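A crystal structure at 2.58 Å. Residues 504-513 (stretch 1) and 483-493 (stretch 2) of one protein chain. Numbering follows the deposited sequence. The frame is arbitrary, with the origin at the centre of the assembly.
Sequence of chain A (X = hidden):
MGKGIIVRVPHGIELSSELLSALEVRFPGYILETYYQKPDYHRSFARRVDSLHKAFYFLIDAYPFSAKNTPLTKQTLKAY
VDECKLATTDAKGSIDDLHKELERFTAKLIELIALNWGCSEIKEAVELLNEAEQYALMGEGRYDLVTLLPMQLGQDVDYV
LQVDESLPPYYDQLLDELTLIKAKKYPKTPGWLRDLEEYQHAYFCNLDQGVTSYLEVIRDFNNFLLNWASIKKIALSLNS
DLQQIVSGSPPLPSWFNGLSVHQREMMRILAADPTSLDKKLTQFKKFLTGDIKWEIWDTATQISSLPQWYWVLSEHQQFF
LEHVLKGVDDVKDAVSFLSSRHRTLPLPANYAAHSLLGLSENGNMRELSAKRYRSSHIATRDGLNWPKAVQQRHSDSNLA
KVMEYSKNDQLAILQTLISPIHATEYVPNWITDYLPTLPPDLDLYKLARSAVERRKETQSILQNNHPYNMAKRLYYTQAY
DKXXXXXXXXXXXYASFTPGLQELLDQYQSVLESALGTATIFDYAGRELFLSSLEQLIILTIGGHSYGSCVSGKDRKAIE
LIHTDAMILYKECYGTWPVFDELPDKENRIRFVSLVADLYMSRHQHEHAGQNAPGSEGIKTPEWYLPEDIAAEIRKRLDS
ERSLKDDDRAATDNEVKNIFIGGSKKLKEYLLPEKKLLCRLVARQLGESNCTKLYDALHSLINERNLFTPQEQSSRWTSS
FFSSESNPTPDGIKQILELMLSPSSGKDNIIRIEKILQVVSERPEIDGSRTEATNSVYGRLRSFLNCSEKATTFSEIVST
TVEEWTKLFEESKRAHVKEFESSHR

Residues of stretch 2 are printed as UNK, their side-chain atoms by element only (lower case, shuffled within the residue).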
# COMPACT_ATOMS: atom_id res chain seq x y z
N LEU A 504 38.81 -5.57 9.95
CA LEU A 504 37.37 -5.49 10.06
C LEU A 504 36.88 -6.43 11.14
O LEU A 504 36.01 -6.07 11.91
CB LEU A 504 36.67 -5.79 8.74
CG LEU A 504 36.86 -4.83 7.56
CD1 LEU A 504 36.38 -5.48 6.29
CD2 LEU A 504 36.11 -3.56 7.76
N LEU A 505 37.42 -7.63 11.23
CA LEU A 505 37.00 -8.53 12.33
C LEU A 505 37.36 -7.97 13.71
O LEU A 505 36.58 -8.07 14.64
CB LEU A 505 37.52 -9.97 12.16
CG LEU A 505 37.24 -10.64 10.82
CD1 LEU A 505 37.94 -11.98 10.68
CD2 LEU A 505 35.75 -10.84 10.67
N ASP A 506 38.51 -7.34 13.84
CA ASP A 506 38.90 -6.76 15.12
C ASP A 506 37.90 -5.69 15.52
O ASP A 506 37.36 -5.68 16.63
CB ASP A 506 40.32 -6.15 15.07
CG ASP A 506 41.42 -7.21 14.87
OD1 ASP A 506 41.24 -8.36 15.33
OD2 ASP A 506 42.45 -6.90 14.21
N GLN A 507 37.65 -4.77 14.59
CA GLN A 507 36.68 -3.71 14.78
C GLN A 507 35.29 -4.22 15.14
O GLN A 507 34.68 -3.73 16.07
CB GLN A 507 36.62 -2.84 13.52
CG GLN A 507 37.60 -1.71 13.55
CD GLN A 507 37.50 -0.95 14.88
OE1 GLN A 507 38.51 -0.65 15.50
NE2 GLN A 507 36.28 -0.65 15.34
N TYR A 508 34.79 -5.21 14.42
CA TYR A 508 33.46 -5.76 14.68
C TYR A 508 33.38 -6.37 16.07
O TYR A 508 32.37 -6.21 16.75
CB TYR A 508 33.13 -6.82 13.64
CG TYR A 508 31.73 -7.44 13.74
CD1 TYR A 508 30.60 -6.71 13.43
CD2 TYR A 508 31.56 -8.77 14.11
CE1 TYR A 508 29.34 -7.27 13.51
CE2 TYR A 508 30.31 -9.33 14.18
CZ TYR A 508 29.19 -8.58 13.87
OH TYR A 508 27.93 -9.14 13.93
N GLN A 509 34.41 -7.10 16.49
CA GLN A 509 34.48 -7.65 17.84
C GLN A 509 34.39 -6.51 18.84
O GLN A 509 33.66 -6.58 19.83
CB GLN A 509 35.80 -8.36 18.00
CG GLN A 509 36.03 -8.99 19.36
CD GLN A 509 35.75 -10.47 19.32
OE1 GLN A 509 36.49 -11.24 18.67
NE2 GLN A 509 34.66 -10.88 19.99
N SER A 510 35.15 -5.45 18.58
CA SER A 510 35.25 -4.31 19.50
C SER A 510 33.94 -3.53 19.68
O SER A 510 33.53 -3.17 20.77
CB SER A 510 36.33 -3.36 19.00
OG SER A 510 36.40 -2.21 19.81
N VAL A 511 33.29 -3.24 18.58
CA VAL A 511 32.02 -2.55 18.61
C VAL A 511 30.96 -3.43 19.30
O VAL A 511 30.23 -2.98 20.16
CB VAL A 511 31.62 -2.15 17.18
CG1 VAL A 511 30.25 -1.56 17.18
CG2 VAL A 511 32.62 -1.14 16.63
N LEU A 512 30.89 -4.69 18.95
CA LEU A 512 30.00 -5.62 19.64
C LEU A 512 30.19 -5.58 21.15
O LEU A 512 29.21 -5.52 21.89
CB LEU A 512 30.31 -7.04 19.18
CG LEU A 512 29.13 -7.95 18.94
CD1 LEU A 512 29.05 -8.19 17.45
CD2 LEU A 512 29.35 -9.27 19.65
N GLU A 513 31.45 -5.59 21.62
CA GLU A 513 31.76 -5.63 23.07
C GLU A 513 31.55 -4.29 23.80
O GLU A 513 31.30 -4.27 25.01
CB GLU A 513 33.18 -6.15 23.32
CG GLU A 513 33.31 -7.67 23.23
CD GLU A 513 34.74 -8.16 23.48
OE1 GLU A 513 35.51 -7.44 24.16
OE2 GLU A 513 35.11 -9.24 22.97
N UNK A 483 24.15 -14.81 16.57
CA UNK A 483 24.40 -14.68 15.15
C UNK A 483 25.63 -13.89 14.82
O UNK A 483 26.21 -14.06 13.74
o UNK A 483 21.01 -14.43 15.05
c UNK A 483 23.23 -14.04 14.46
o UNK A 483 22.01 -16.04 13.93
c UNK A 483 22.00 -14.91 14.49
N UNK A 484 26.01 -12.99 15.73
CA UNK A 484 27.31 -12.32 15.65
C UNK A 484 28.46 -13.31 15.86
O UNK A 484 29.43 -13.32 15.09
o UNK A 484 26.43 -10.20 16.30
c UNK A 484 27.36 -11.19 16.66
N UNK A 485 28.34 -14.17 16.87
CA UNK A 485 29.34 -15.22 17.04
C UNK A 485 29.47 -16.08 15.78
O UNK A 485 30.60 -16.30 15.34
n UNK A 485 29.50 -13.29 20.65
c UNK A 485 29.91 -14.29 19.88
c UNK A 485 28.89 -15.39 19.61
c UNK A 485 29.09 -16.12 18.26
o UNK A 485 31.05 -14.35 19.43
N UNK A 486 28.37 -16.56 15.20
CA UNK A 486 28.53 -17.44 14.03
C UNK A 486 29.20 -16.64 12.95
O UNK A 486 30.01 -17.21 12.20
c UNK A 486 27.25 -18.00 13.41
o UNK A 486 26.16 -17.96 14.28
N UNK A 487 28.87 -15.35 12.85
CA UNK A 487 29.49 -14.55 11.81
C UNK A 487 31.01 -14.42 12.07
O UNK A 487 31.80 -14.68 11.15
c UNK A 487 28.83 -13.20 11.62
c UNK A 487 30.46 -12.41 9.85
c UNK A 487 28.43 -11.19 10.16
c UNK A 487 29.02 -12.57 10.23
N UNK A 488 31.42 -14.05 13.28
CA UNK A 488 32.87 -14.05 13.62
C UNK A 488 33.56 -15.40 13.40
O UNK A 488 34.64 -15.48 12.81
c UNK A 488 33.09 -13.64 15.08
c UNK A 488 34.56 -11.66 14.68
c UNK A 488 33.08 -11.75 16.70
c UNK A 488 33.23 -12.14 15.24
N UNK A 489 32.95 -16.46 13.88
CA UNK A 489 33.52 -17.76 13.70
C UNK A 489 33.67 -18.06 12.20
O UNK A 489 34.76 -18.40 11.76
c UNK A 489 32.71 -18.81 14.46
c UNK A 489 33.09 -20.22 13.98
c UNK A 489 32.94 -18.62 15.95
N UNK A 490 32.60 -17.91 11.43
CA UNK A 490 32.64 -18.19 9.99
C UNK A 490 33.65 -17.30 9.25
O UNK A 490 34.36 -17.75 8.33
o UNK A 490 30.26 -18.66 10.06
c UNK A 490 31.27 -18.53 7.92
c UNK A 490 31.28 -17.98 9.32
N UNK A 491 33.74 -16.06 9.67
CA UNK A 491 34.58 -15.13 8.94
C UNK A 491 36.04 -15.24 9.30
O UNK A 491 36.89 -14.95 8.48
c UNK A 491 34.09 -13.70 9.11
N UNK A 492 36.36 -15.66 10.52
CA UNK A 492 37.77 -15.91 10.86
C UNK A 492 38.42 -16.97 9.98
O UNK A 492 39.58 -16.80 9.56
c UNK A 492 37.82 -15.06 13.21
c UNK A 492 37.95 -16.28 12.32
c UNK A 492 38.21 -15.32 14.66
n UNK A 492 37.80 -14.06 16.74
c UNK A 492 37.17 -14.78 15.62
N UNK A 493 37.67 -18.02 9.64
CA UNK A 493 38.15 -19.02 8.72
C UNK A 493 38.81 -18.39 7.51
O UNK A 493 39.70 -18.98 6.95
c UNK A 493 36.37 -20.83 9.29
c UNK A 493 35.24 -21.63 8.61
c UNK A 493 34.80 -22.91 9.32
c UNK A 493 37.01 -19.90 8.25
n UNK A 493 33.75 -22.67 10.34

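Position 483 carries two carbons, the second bearing two oxygens, a short carboxylate whose end leads away from stretch 1 and stays out of contact; it is Asp483. Position 484 has one carbon and one oxygen, and the oxygen lies 3.0 Å from Tyr508 OH and 3.5 Å from Leu512 CD1. With no second carbon on CB this is Ser484, and its OG is the donor in a hydrogen bond to Tyr508 OH.

At 485 there are three carbons in a row, the third carrying one oxygen and one nitrogen. The CA-to-CB bond points away, yet the chain folds back until the nitrogen is 4.1 Å from Leu512 CD2. The group is a carboxamide: Gln485. Position 486 again shows one carbon and one oxygen, out of reach of stretch 1: Ser486.

Position 487 holds four carbons forked at the second, and one tip of the fork comes within 4.3 Å of Tyr508 OH; this is Leu487. The same count and fork recur at 488. Here CB points sideways but the end of the side chain turns in, with the carbon at the fork 3.9 Å from Tyr508 CD2 at the ring edge, one terminal carbon 4.2 Å from Leu505 CB, and the other 3.8 Å from Gln509 NE2: Leu488.

At 489 one carbon carries two others, the beta-branched Val489, exposed and distant from the partner helix. Position 490 is branched at the same place, but into one oxygen and one carbon, hence Thr490. Its OG1 turns back along its own helix to donate a 2.6 Å hydrogen bond to Ser486 O.

Position 491 has a single side-chain carbon, CB, 3.7 Å from Leu505 CD2: Ala491. Position 492 has four carbons in a row ending in nitrogen. The second carbon lies 4.0 Å from Leu505 CD1, while the nitrogen reaches to 3.7 Å from Gln509 OE1, too long to count as a hydrogen bond: Lys492. Position 493 repeats this unbranched chain; its CA-to-CB bond points away from stretch 1, no atom of the side chain is in contact with that stretch, and the residue touches a crystal neighbour: Lys493.

The two helices run nearly antiparallel, at 163°, with axes 11.1 Å apart at closest approach, so that Leu505 faces the C-terminal part of stretch 2 and Leu512 its beginning. Leu505 and Leu488 give up the most surface, and the Leu505 CA and Leu488 CA atoms are 7.0 Å apart; with Ala491 and the edge of Tyr508 they form an apolar seam. The Ser484 to Tyr508 hydrogen bond adds a directional tie between buried residues, while Gln509 and Lys492 extend the contact toward solvent. Together the two stretches bury 483 Å², both sides summed.

Stretch 2 (483-493) DSQSLLVTAKK
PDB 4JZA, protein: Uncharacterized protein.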